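Long-range contact in galactose-binding lectin (Arachis hypogaea, PDB 2DV9), which binds D-galactose as a homotetrameric legume lectin that carries calcium and manganese ions: residues F69-K74 against D83-F88. Residues are numbered along the deposited sequence; the frame is centred on the assembly and turned at random.
Sequences FSFEMK and DGIIFF. With GAL (beta-D-galactopyranose), chain E.
Strands 69-74 and 84-88 run nearly antiparallel, at 162°, but their axes come no closer than 8.6 Å and no hydrogen bond joins them. They belong to facing sheets of the legume lectin sandwich, since 64-74 pairs with 160-168 and 217-229, 84-91 with 117-123 and 201-209. Alternate side chains, Phe-69, Phe-71 and Met-73 facing Ile-85 and Phe-87, fill the gap. Ile-85 places CG1 opposite its carbonyl carbon (chi1 -57°), and its CD1 touches both Phe-71 CD1 and Met-73 CG, each at 3.9 Å, sliding past both side chains. At one end, Phe-69 CE2 sits over a face of the Phe-87 ring, 3.9 Å from its CG; the planes meet obliquely, at 39°, and Phe-206 touches both rings. At the other end, Met-73 SD lies 3.9 Å from Gly-84 CA, where a CB would jam against the preceding carbonyl O. Gly-84 is about 5 Å from the Asp-123 side chain, a calcium and manganese ligand. Asp-83, after a cis peptide bond, points CB away and accepts a hydrogen bond at OD1 from galactose O3 (2.7 Å). With no polar bond across the gap, these strands are joined by apolar packing, ending one residue from a sugar-binding carboxylate.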
loop_
_atom_site.group_PDB
_atom_site.type_symbol
_atom_site.label_atom_id
_atom_site.label_comp_id
_atom_site.label_asym_id
_atom_site.label_seq_id
_atom_site.Cartn_x
_atom_site.Cartn_y
_atom_site.Cartn_z
ATOM N N PHE A 69 -8.835 -13.194 -2.992
ATOM C CA PHE A 69 -8.783 -13.517 -4.412
ATOM C C PHE A 69 -10.178 -13.814 -4.972
ATOM O O PHE A 69 -11.119 -14.075 -4.221
ATOM C CB PHE A 69 -7.838 -14.714 -4.644
ATOM C CG PHE A 69 -8.210 -15.953 -3.864
ATOM C CD1 PHE A 69 -9.235 -16.791 -4.304
ATOM C CD2 PHE A 69 -7.532 -16.280 -2.690
ATOM C CE1 PHE A 69 -9.579 -17.932 -3.592
ATOM C CE2 PHE A 69 -7.867 -17.417 -1.969
ATOM C CZ PHE A 69 -8.895 -18.248 -2.422
ATOM N N SER A 70 -10.306 -13.758 -6.292
ATOM C CA SER A 70 -11.583 -14.030 -6.937
ATOM C C SER A 70 -11.362 -15.019 -8.071
ATOM O O SER A 70 -10.371 -14.932 -8.789
ATOM C CB SER A 70 -12.195 -12.736 -7.482
ATOM O OG SER A 70 -11.406 -12.218 -8.531
ATOM N N PHE A 71 -12.289 -15.955 -8.235
ATOM C CA PHE A 71 -12.152 -16.957 -9.281
ATOM C C PHE A 71 -13.483 -17.234 -9.969
ATOM O O PHE A 71 -14.527 -16.741 -9.549
ATOM C CB PHE A 71 -11.593 -18.252 -8.679
ATOM C CG PHE A 71 -12.539 -18.943 -7.727
ATOM C CD1 PHE A 71 -13.633 -19.666 -8.208
ATOM C CD2 PHE A 71 -12.354 -18.844 -6.350
ATOM C CE1 PHE A 71 -14.531 -20.276 -7.330
ATOM C CE2 PHE A 71 -13.247 -19.454 -5.459
ATOM C CZ PHE A 71 -14.338 -20.170 -5.949
ATOM N N GLU A 72 -13.436 -18.031 -11.028
ATOM C CA GLU A 72 -14.642 -18.384 -11.762
ATOM C C GLU A 72 -14.554 -19.785 -12.352
ATOM O O GLU A 72 -13.494 -20.221 -12.796
ATOM C CB GLU A 72 -14.901 -17.398 -12.904
ATOM C CG GLU A 72 -16.251 -17.631 -13.593
ATOM C CD GLU A 72 -16.459 -16.764 -14.830
ATOM O OE1 GLU A 72 -16.041 -15.584 -14.804
ATOM O OE2 GLU A 72 -17.052 -17.262 -15.818
ATOM N N MET A 73 -15.679 -20.485 -12.342
ATOM C CA MET A 73 -15.762 -21.814 -12.923
ATOM C C MET A 73 -17.008 -21.819 -13.803
ATOM O O MET A 73 -18.106 -21.511 -13.338
ATOM C CB MET A 73 -15.855 -22.891 -11.831
ATOM C CG MET A 73 -14.559 -23.065 -11.035
ATOM S SD MET A 73 -14.454 -24.573 -10.031
ATOM C CE MET A 73 -14.954 -23.945 -8.435
ATOM N N LYS A 74 -16.834 -22.134 -15.084
ATOM C CA LYS A 74 -17.961 -22.166 -16.015
ATOM C C LYS A 74 -18.062 -23.519 -16.712
ATOM O O LYS A 74 -17.047 -24.109 -17.077
ATOM C CB LYS A 74 -17.834 -21.041 -17.055
ATOM C CG LYS A 74 -18.875 -21.123 -18.155
ATOM C CD LYS A 74 -19.376 -19.762 -18.602
ATOM C CE LYS A 74 -18.302 -18.931 -19.281
ATOM N NZ LYS A 74 -18.840 -17.604 -19.737
ATOM N N ASP A 83 -12.844 -30.349 -12.028
ATOM C CA ASP A 83 -12.991 -30.889 -10.675
ATOM C C ASP A 83 -13.013 -29.848 -9.550
ATOM O O ASP A 83 -13.526 -30.116 -8.456
ATOM C CB ASP A 83 -11.863 -31.886 -10.403
ATOM C CG ASP A 83 -12.219 -33.296 -10.818
ATOM O OD1 ASP A 83 -13.036 -33.930 -10.118
ATOM O OD2 ASP A 83 -11.686 -33.766 -11.844
ATOM N N GLY A 84 -12.446 -28.673 -9.806
ATOM C CA GLY A 84 -12.431 -27.644 -8.789
ATOM C C GLY A 84 -11.123 -26.892 -8.711
ATOM O O GLY A 84 -10.216 -27.133 -9.498
ATOM N N ILE A 85 -11.030 -25.982 -7.749
ATOM C CA ILE A 85 -9.836 -25.169 -7.557
ATOM C C ILE A 85 -9.358 -25.236 -6.110
ATOM O O ILE A 85 -10.166 -25.414 -5.190
ATOM C CB ILE A 85 -10.128 -23.693 -7.880
ATOM C CG1 ILE A 85 -10.654 -23.571 -9.308
ATOM C CG2 ILE A 85 -8.878 -22.859 -7.675
ATOM C CD1 ILE A 85 -11.021 -22.160 -9.719
ATOM N N ILE A 86 -8.051 -25.094 -5.908
ATOM C CA ILE A 86 -7.506 -25.097 -4.560
ATOM C C ILE A 86 -6.386 -24.077 -4.338
ATOM O O ILE A 86 -5.409 -24.031 -5.079
ATOM C CB ILE A 86 -6.967 -26.494 -4.148
ATOM C CG1 ILE A 86 -6.490 -26.442 -2.691
ATOM C CG2 ILE A 86 -5.812 -26.904 -5.038
ATOM C CD1 ILE A 86 -6.017 -27.756 -2.127
ATOM N N PHE A 87 -6.559 -23.248 -3.317
ATOM C CA PHE A 87 -5.558 -22.259 -2.930
ATOM C C PHE A 87 -4.658 -23.064 -1.993
ATOM O O PHE A 87 -5.130 -23.580 -0.976
ATOM C CB PHE A 87 -6.224 -21.105 -2.167
ATOM C CG PHE A 87 -5.254 -20.200 -1.453
ATOM C CD1 PHE A 87 -4.291 -19.483 -2.157
ATOM C CD2 PHE A 87 -5.299 -20.069 -0.067
ATOM C CE1 PHE A 87 -3.384 -18.646 -1.489
ATOM C CE2 PHE A 87 -4.395 -19.236 0.605
ATOM C CZ PHE A 87 -3.439 -18.526 -0.109
ATOM N N PHE A 88 -3.376 -23.191 -2.321
ATOM C CA PHE A 88 -2.500 -23.985 -1.471
ATOM C C PHE A 88 -1.173 -23.357 -1.057
ATOM O O PHE A 88 -0.737 -22.336 -1.601
ATOM C CB PHE A 88 -2.236 -25.349 -2.124
ATOM C CG PHE A 88 -1.406 -25.281 -3.379
ATOM C CD1 PHE A 88 -1.869 -24.608 -4.507
ATOM C CD2 PHE A 88 -0.154 -25.884 -3.429
ATOM C CE1 PHE A 88 -1.100 -24.537 -5.669
ATOM C CE2 PHE A 88 0.625 -25.821 -4.587
ATOM C CZ PHE A 88 0.147 -25.143 -5.711
HETATM C C1 GAL E . -13.756 -39.163 -12.625
HETATM C C2 GAL E . -12.731 -38.403 -11.775
HETATM C C3 GAL E . -13.373 -37.296 -10.931
HETATM C C4 GAL E . -14.251 -36.288 -11.826
HETATM C C5 GAL E . -15.336 -37.117 -12.584
HETATM C C6 GAL E . -16.428 -36.639 -13.526
HETATM O O2 GAL E . -12.064 -39.372 -10.975
HETATM O O3 GAL E . -12.333 -36.572 -10.288
HETATM O O4 GAL E . -13.466 -35.629 -12.828
HETATM O O5 GAL E . -14.629 -38.196 -13.376
HETATM O O6 GAL E . -17.550 -37.219 -14.176
#